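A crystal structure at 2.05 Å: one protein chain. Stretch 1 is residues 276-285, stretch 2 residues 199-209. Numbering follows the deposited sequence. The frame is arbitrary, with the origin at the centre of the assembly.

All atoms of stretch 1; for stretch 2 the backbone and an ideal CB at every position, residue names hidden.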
ATOM      1  N   PRO A 276     -21.382   4.098  -2.906  1.00 32.24           N
ATOM      2  CA  PRO A 276     -20.641   4.639  -4.040  1.00 30.89           C
ATOM      3  C   PRO A 276     -19.231   4.093  -4.202  1.00 27.63           C
ATOM      4  O   PRO A 276     -18.628   3.642  -3.242  1.00 25.62           O
ATOM      5  CB  PRO A 276     -20.591   6.154  -3.751  1.00 30.50           C
ATOM      6  CG  PRO A 276     -20.761   6.279  -2.270  1.00 32.13           C
ATOM      7  CD  PRO A 276     -21.416   5.035  -1.762  1.00 30.03           C
ATOM      8  N   ALA A 277     -18.748   4.146  -5.446  1.00 27.02           N
ATOM      9  CA  ALA A 277     -17.390   3.815  -5.810  1.00 27.62           C
ATOM     10  C   ALA A 277     -16.491   5.034  -5.594  1.00 27.30           C
ATOM     11  O   ALA A 277     -15.292   4.909  -5.382  1.00 24.98           O
ATOM     12  CB  ALA A 277     -17.343   3.356  -7.271  1.00 24.85           C
ATOM     13  N   LEU A 278     -17.097   6.214  -5.657  1.00 27.32           N
ATOM     14  CA  LEU A 278     -16.405   7.470  -5.368  1.00 25.67           C
ATOM     15  C   LEU A 278     -15.932   7.535  -3.920  1.00 21.84           C
ATOM     16  O   LEU A 278     -16.673   7.242  -2.997  1.00 21.48           O
ATOM     17  CB  LEU A 278     -17.334   8.662  -5.622  1.00 24.10           C
ATOM     18  CG  LEU A 278     -17.493   9.169  -7.042  1.00 28.55           C
ATOM     19  CD1 LEU A 278     -18.363  10.409  -6.995  1.00 29.22           C
ATOM     20  CD2 LEU A 278     -16.131   9.481  -7.656  1.00 28.92           C
ATOM     21  N   ASN A 279     -14.691   7.954  -3.753  1.00 19.38           N
ATOM     22  CA  ASN A 279     -14.025   7.978  -2.493  1.00 19.72           C
ATOM     23  C   ASN A 279     -13.810   6.617  -1.809  1.00 15.97           C
ATOM     24  O   ASN A 279     -13.342   6.574  -0.712  1.00 16.08           O
ATOM     25  CB  ASN A 279     -14.719   8.987  -1.569  1.00 20.29           C
ATOM     26  CG  ASN A 279     -14.747  10.384  -2.182  1.00 23.24           C
ATOM     27  OD1 ASN A 279     -15.778  11.035  -2.231  1.00 34.06           O
ATOM     28  ND2 ASN A 279     -13.616  10.825  -2.678  1.00 23.49           N
ATOM     29  N   HIS A 280     -14.146   5.511  -2.453  1.00 15.39           N
ATOM     30  CA  HIS A 280     -13.863   4.226  -1.878  1.00 14.79           C
ATOM     31  C   HIS A 280     -12.352   3.982  -1.975  1.00 12.43           C
ATOM     32  O   HIS A 280     -11.745   4.082  -3.061  1.00 16.63           O
ATOM     33  CB  HIS A 280     -14.604   3.126  -2.625  1.00 15.28           C
ATOM     34  CG  HIS A 280     -14.256   1.765  -2.147  1.00 13.23           C
ATOM     35  ND1 HIS A 280     -14.822   1.211  -1.017  1.00 16.71           N
ATOM     36  CD2 HIS A 280     -13.349   0.868  -2.602  1.00 19.89           C
ATOM     37  CE1 HIS A 280     -14.305   0.010  -0.824  1.00 18.79           C
ATOM     38  NE2 HIS A 280     -13.402  -0.217  -1.761  1.00 26.43           N
ATOM     39  N   GLU A 281     -11.742   3.651  -0.857  1.00 13.82           N
ATOM     40  CA  GLU A 281     -10.284   3.477  -0.841  1.00 16.39           C
ATOM     41  C   GLU A 281      -9.899   2.029  -1.158  1.00 18.02           C
ATOM     42  O   GLU A 281     -10.516   1.111  -0.625  1.00 18.01           O
ATOM     43  CB  GLU A 281      -9.708   3.874   0.503  1.00 17.19           C
ATOM     44  CG  GLU A 281      -9.717   5.367   0.726  1.00 19.13           C
ATOM     45  CD  GLU A 281      -9.243   5.771   2.116  1.00 22.58           C
ATOM     46  OE1 GLU A 281      -8.194   5.273   2.613  1.00 20.03           O
ATOM     47  OE2 GLU A 281      -9.925   6.613   2.706  1.00 19.19           O
ATOM     48  N   PHE A 282      -8.902   1.854  -2.042  1.00 14.31           N
ATOM     49  CA  PHE A 282      -8.336   0.560  -2.369  1.00 14.19           C
ATOM     50  C   PHE A 282      -6.937   0.527  -1.793  1.00 14.05           C
ATOM     51  O   PHE A 282      -6.189   1.481  -1.971  1.00 14.21           O
ATOM     52  CB  PHE A 282      -8.209   0.388  -3.907  1.00 14.62           C
ATOM     53  CG  PHE A 282      -9.541   0.363  -4.639  1.00 11.95           C
ATOM     54  CD1 PHE A 282     -10.345  -0.771  -4.620  1.00 14.14           C
ATOM     55  CD2 PHE A 282     -10.004   1.481  -5.306  1.00 10.79           C
ATOM     56  CE1 PHE A 282     -11.593  -0.795  -5.314  1.00 12.20           C
ATOM     57  CE2 PHE A 282     -11.232   1.459  -5.979  1.00 12.89           C
ATOM     58  CZ  PHE A 282     -12.015   0.309  -5.985  1.00 15.51           C
ATOM     59  N   TYR A 283      -6.564  -0.602  -1.193  1.00 11.63           N
ATOM     60  CA  TYR A 283      -5.278  -0.787  -0.593  1.00 11.40           C
ATOM     61  C   TYR A 283      -4.402  -1.674  -1.466  1.00 12.94           C
ATOM     62  O   TYR A 283      -4.822  -2.754  -1.913  1.00 11.41           O
ATOM     63  CB  TYR A 283      -5.402  -1.423   0.802  1.00 13.75           C
ATOM     64  CG  TYR A 283      -6.262  -0.699   1.792  1.00 13.52           C
ATOM     65  CD1 TYR A 283      -6.234   0.708   1.884  1.00 20.75           C
ATOM     66  CD2 TYR A 283      -7.104  -1.396   2.652  1.00 18.29           C
ATOM     67  CE1 TYR A 283      -7.057   1.387   2.777  1.00 20.81           C
ATOM     68  CE2 TYR A 283      -7.889  -0.727   3.575  1.00 21.77           C
ATOM     69  CZ  TYR A 283      -7.852   0.658   3.642  1.00 21.81           C
ATOM     70  OH  TYR A 283      -8.653   1.332   4.537  1.00 14.57           O
ATOM     71  N   VAL A 284      -3.162  -1.224  -1.663  1.00 12.76           N
ATOM     72  CA  VAL A 284      -2.246  -1.891  -2.575  1.00 12.53           C
ATOM     73  C   VAL A 284      -0.868  -1.796  -1.942  1.00 10.79           C
ATOM     74  O   VAL A 284      -0.648  -0.953  -1.047  1.00 12.75           O
ATOM     75  CB  VAL A 284      -2.230  -1.221  -4.015  1.00 11.47           C
ATOM     76  CG1 VAL A 284      -3.562  -1.322  -4.696  1.00 11.60           C
ATOM     77  CG2 VAL A 284      -1.802   0.239  -3.946  1.00 10.96           C
ATOM     78  N   TYR A 285       0.062  -2.631  -2.393  1.00 13.31           N
ATOM     79  CA  TYR A 285       1.462  -2.502  -1.968  1.00 12.21           C
ATOM     80  C   TYR A 285       2.203  -1.577  -2.956  1.00 11.72           C
ATOM     81  O   TYR A 285       1.659  -1.172  -4.013  1.00 10.67           O
ATOM     82  CB  TYR A 285       2.163  -3.877  -1.858  1.00 12.82           C
ATOM     83  CG  TYR A 285       1.700  -4.805  -0.731  1.00 10.24           C
ATOM     84  CD1 TYR A 285       1.394  -4.318   0.533  1.00 10.66           C
ATOM     85  CD2 TYR A 285       1.623  -6.180  -0.928  1.00  9.54           C
ATOM     86  CE1 TYR A 285       1.005  -5.144   1.553  1.00 11.50           C
ATOM     87  CE2 TYR A 285       1.231  -7.044   0.129  1.00 10.64           C
ATOM     88  CZ  TYR A 285       0.919  -6.519   1.337  1.00  7.57           C
ATOM     89  OH  TYR A 285       0.490  -7.292   2.384  1.00  7.21           O
ATOM     90  N   UNK A 199     -21.916   8.872 -16.450  1.00 17.32           N
ATOM     91  CA  UNK A 199     -22.457   8.165 -15.294  1.00 16.29           C
ATOM     92  C   UNK A 199     -21.487   7.036 -14.959  1.00 16.46           C
ATOM     93  O   UNK A 199     -21.285   6.112 -15.774  1.00 14.57           O
ATOM     94  CB  UNK A 199     -23.865   7.632 -15.565  1.00 16.29           C
ATOM     95  N   UNK A 200     -20.891   7.123 -13.768  1.00 14.45           N
ATOM     96  CA  UNK A 200     -19.968   6.130 -13.279  1.00 15.11           C
ATOM     97  C   UNK A 200     -20.665   4.810 -12.905  1.00 13.61           C
ATOM     98  O   UNK A 200     -21.616   4.831 -12.160  1.00 11.52           O
ATOM     99  CB  UNK A 200     -19.214   6.689 -12.070  1.00 15.11           C
ATOM    100  N   UNK A 201     -20.165   3.680 -13.409  1.00 13.13           N
ATOM    101  CA  UNK A 201     -20.718   2.341 -13.077  1.00 15.44           C
ATOM    102  C   UNK A 201     -19.791   1.486 -12.223  1.00 16.56           C
ATOM    103  O   UNK A 201     -20.263   0.744 -11.363  1.00 16.56           O
ATOM    104  CB  UNK A 201     -21.036   1.579 -14.365  1.00 15.44           C
ATOM    105  N   UNK A 202     -18.478   1.595 -12.450  1.00 14.71           N
ATOM    106  CA  UNK A 202     -17.504   0.726 -11.768  1.00 16.11           C
ATOM    107  C   UNK A 202     -16.133   1.412 -11.674  1.00 13.15           C
ATOM    108  O   UNK A 202     -15.744   2.199 -12.544  1.00 14.57           O
ATOM    109  CB  UNK A 202     -17.374  -0.609 -12.504  1.00 16.11           C
ATOM    110  N   UNK A 203     -15.400   1.098 -10.610  1.00 13.02           N
ATOM    111  CA  UNK A 203     -14.015   1.478 -10.469  1.00 12.45           C
ATOM    112  C   UNK A 203     -13.215   0.231 -10.119  1.00 14.03           C
ATOM    113  O   UNK A 203     -13.670  -0.601  -9.316  1.00 15.90           O
ATOM    114  CB  UNK A 203     -13.843   2.569  -9.410  1.00 12.45           C
ATOM    115  N   UNK A 204     -12.057   0.041 -10.735  1.00 11.29           N
ATOM    116  CA  UNK A 204     -11.197  -1.079 -10.337  1.00 12.56           C
ATOM    117  C   UNK A 204      -9.717  -0.810 -10.530  1.00 13.42           C
ATOM    118  O   UNK A 204      -9.327   0.146 -11.212  1.00 11.18           O
ATOM    119  CB  UNK A 204     -11.582  -2.332 -11.127  1.00 12.56           C
ATOM    120  N   UNK A 205      -8.907  -1.654  -9.888  1.00 11.54           N
ATOM    121  CA  UNK A 205      -7.469  -1.513  -9.928  1.00 10.97           C
ATOM    122  C   UNK A 205      -6.853  -2.689 -10.672  1.00 12.30           C
ATOM    123  O   UNK A 205      -7.325  -3.824 -10.508  1.00 12.13           O
ATOM    124  CB  UNK A 205      -6.897  -1.406  -8.513  1.00 10.97           C
ATOM    125  N   UNK A 206      -5.833  -2.425 -11.491  1.00  9.64           N
ATOM    126  CA  UNK A 206      -5.109  -3.498 -12.229  1.00 11.61           C
ATOM    127  C   UNK A 206      -3.617  -3.364 -11.941  1.00 10.93           C
ATOM    128  O   UNK A 206      -3.147  -2.280 -11.646  1.00  9.78           O
ATOM    129  CB  UNK A 206      -5.372  -3.420 -13.734  1.00 11.61           C
ATOM    130  N   UNK A 207      -2.857  -4.450 -12.051  1.00 11.73           N
ATOM    131  CA  UNK A 207      -1.435  -4.428 -11.732  1.00  9.83           C
ATOM    132  C   UNK A 207      -1.085  -3.862 -10.362  1.00 11.69           C
ATOM    133  O   UNK A 207      -0.112  -3.130 -10.221  1.00  9.66           O
ATOM    134  CB  UNK A 207      -0.698  -3.618 -12.800  1.00  9.83           C
ATOM    135  N   UNK A 208      -1.847  -4.269  -9.343  1.00 12.11           N
ATOM    136  CA  UNK A 208      -1.500  -4.026  -7.939  1.00  9.36           C
ATOM    137  C   UNK A 208      -0.471  -5.082  -7.565  1.00  9.52           C
ATOM    138  O   UNK A 208      -0.743  -6.276  -7.731  1.00 12.48           O
ATOM    139  CB  UNK A 208      -2.724  -4.081  -7.023  1.00  9.36           C
ATOM    140  N   UNK A 209       0.710  -4.678  -7.106  1.00  9.48           N
ATOM    141  CA  UNK A 209       1.644  -5.668  -6.579  1.00  9.40           C
ATOM    142  C   UNK A 209       1.006  -6.290  -5.345  1.00 11.54           C
ATOM    143  O   UNK A 209       0.556  -5.592  -4.433  1.00 10.42           O
ATOM    144  CB  UNK A 209       3.002  -5.044  -6.250  1.00  9.40           C
TER

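Position 199 lies out of reach of stretch 1, with extended backbone angles; the contact sets no rule here, and the deposited residue is Val199.

At position 200 CA-to-CB points toward stretch 1, yet no atom of it comes within 5.5 Å of the ideal CB. A short side chain would leave a gap in front of Ala277 and Leu278, so a long apolar one, leucine, isoleucine or methionine, suits. It is Leu200; its CD2 lies 4.1 Å from Ala277 CB and 4.2 Å from Leu278 CG, bridging the start of the turn.

Positions 201 and 202 both point away, so stretch 1 leaves them free and polar or charged residues are as acceptable as any. They are Lys201 and Glu202. Two consecutive outward positions interrupt the usual alternation, and the phi/psi of -111/-36 at 201 marks the irregularity.

Position 203 turns back toward stretch 1. Its ideal CB is 4.2 Å from Ala277 CB and 4.5 Å from Phe282 CE2, a tight apolar corner with no charge to answer; a compact side chain such as valine, alanine or perhaps isoleucine fits. Val203, chi1 t, uses both branches: CG2 packs 3.4 Å from Ala277 CB, while CG1 sits 3.9 Å from Phe282 CE2.

Position 204 points away, and a large side chain can leave without meeting stretch 1. It is Phe204.

Position 205 again faces stretch 1, its ideal CB 5.0 Å from Phe282 CG and 5.1 Å from Val284 CG1. The distance asks for an apolar residue that reaches further, isoleucine, leucine or methionine. Ile205 lays CG1 over one face of the Phe282 ring, 4.1 Å from the ring centroid, in a CH-pi contact; its CG2 lies 4.2 Å from Val284 CG1.

Positions 206 and 207 are out of reach. At 206 stretch 1 imposes nothing, and any residue that tolerates a strand would do; it is Ala206. Position 207 has phi/psi of 52/44, a left-handed conformation that glycine or asparagine would also accept; it is Ser207.

At position 208 the ideal CB points sideways but is already 3.7 Å from Val284 CG1, favouring a small residue along that line. Ala208 supplies just that: its methyl carbon CB lies 3.8 Å from Val284 CG1.

Position 209 points sideways, its ideal CB 4.6 Å from Tyr285 CB, so stretch 1 sets little preference there, and a side chain that runs off to the side suits. Lys209 leads its end away, and its amine is satisfied elsewhere in the structure. The backbone does the joining: the oxygen O of water 1 accepts from Lys209 N at 3.0 Å and donates to Tyr285 O at 2.7 Å.

Stretch 2, residues 199-209: VLKEVFIASAK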
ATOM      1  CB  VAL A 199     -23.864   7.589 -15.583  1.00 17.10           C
ATOM      2  CG1 VAL A 199     -24.415   6.913 -14.341  1.00  9.60           C
ATOM      3  CG2 VAL A 199     -24.823   8.694 -16.095  1.00 12.63           C
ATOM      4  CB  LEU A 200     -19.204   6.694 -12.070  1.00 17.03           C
ATOM      5  CG  LEU A 200     -18.152   5.758 -11.486  1.00 13.86           C
ATOM      6  CD1 LEU A 200     -16.955   5.625 -12.487  1.00  6.12           C
ATOM      7  CD2 LEU A 200     -17.717   6.285 -10.115  1.00 18.71           C
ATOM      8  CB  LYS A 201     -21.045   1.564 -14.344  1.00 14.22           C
ATOM      9  CG  LYS A 201     -22.322   2.048 -15.077  1.00 17.93           C
ATOM     10  CD  LYS A 201     -22.673   1.068 -16.228  1.00 29.40           C
ATOM     11  CE  LYS A 201     -24.104   1.238 -16.782  1.00 35.76           C
ATOM     12  NZ  LYS A 201     -24.165   1.137 -18.317  1.00 37.88           N
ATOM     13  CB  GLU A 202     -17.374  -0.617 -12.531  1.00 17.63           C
ATOM     14  CG  GLU A 202     -16.444  -1.673 -11.890  1.00 19.53           C
ATOM     15  CD  GLU A 202     -17.171  -2.627 -10.942  1.00 31.86           C
ATOM     16  OE1 GLU A 202     -18.397  -2.490 -10.786  1.00 29.73           O
ATOM     17  OE2 GLU A 202     -16.527  -3.528 -10.352  1.00 30.44           O
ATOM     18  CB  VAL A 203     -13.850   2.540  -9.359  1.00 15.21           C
ATOM     19  CG1 VAL A 203     -12.410   3.035  -9.302  1.00 12.23           C
ATOM     20  CG2 VAL A 203     -14.820   3.733  -9.593  1.00 17.16           C
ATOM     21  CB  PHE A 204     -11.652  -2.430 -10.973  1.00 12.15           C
ATOM     22  CG  PHE A 204     -11.283  -2.620 -12.440  1.00  9.74           C
ATOM     23  CD1 PHE A 204     -11.988  -1.991 -13.431  1.00 11.67           C
ATOM     24  CD2 PHE A 204     -10.243  -3.463 -12.803  1.00 12.40           C
ATOM     25  CE1 PHE A 204     -11.680  -2.177 -14.775  1.00 11.12           C
ATOM     26  CE2 PHE A 204      -9.908  -3.668 -14.147  1.00 14.43           C
ATOM     27  CZ  PHE A 204     -10.646  -3.038 -15.140  1.00 14.18           C
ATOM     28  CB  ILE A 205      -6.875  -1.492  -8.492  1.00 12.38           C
ATOM     29  CG1 ILE A 205      -7.496  -0.377  -7.662  1.00 14.38           C
ATOM     30  CG2 ILE A 205      -5.309  -1.399  -8.539  1.00  9.31           C
ATOM     31  CD1 ILE A 205      -7.371   1.040  -8.214  1.00 14.37           C
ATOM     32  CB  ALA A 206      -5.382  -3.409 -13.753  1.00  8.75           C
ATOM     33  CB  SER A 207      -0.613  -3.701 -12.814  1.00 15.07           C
ATOM     34  OG  SER A 207      -0.802  -4.340 -14.066  1.00 11.32           O
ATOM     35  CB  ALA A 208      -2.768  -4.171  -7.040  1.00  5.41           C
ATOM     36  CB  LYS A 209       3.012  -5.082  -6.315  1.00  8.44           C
ATOM     37  CG  LYS A 209       3.808  -4.919  -7.596  1.00 10.99           C
ATOM     38  CD  LYS A 209       5.258  -4.642  -7.400  1.00  7.18           C
ATOM     39  CE  LYS A 209       6.004  -4.621  -8.754  1.00  7.86           C
ATOM     40  NZ  LYS A 209       7.436  -4.284  -8.643  1.00  9.21           N
TER
HETATM   41  O   HOH W   1       0.468  -1.810  -6.323  1.00 10.53           O
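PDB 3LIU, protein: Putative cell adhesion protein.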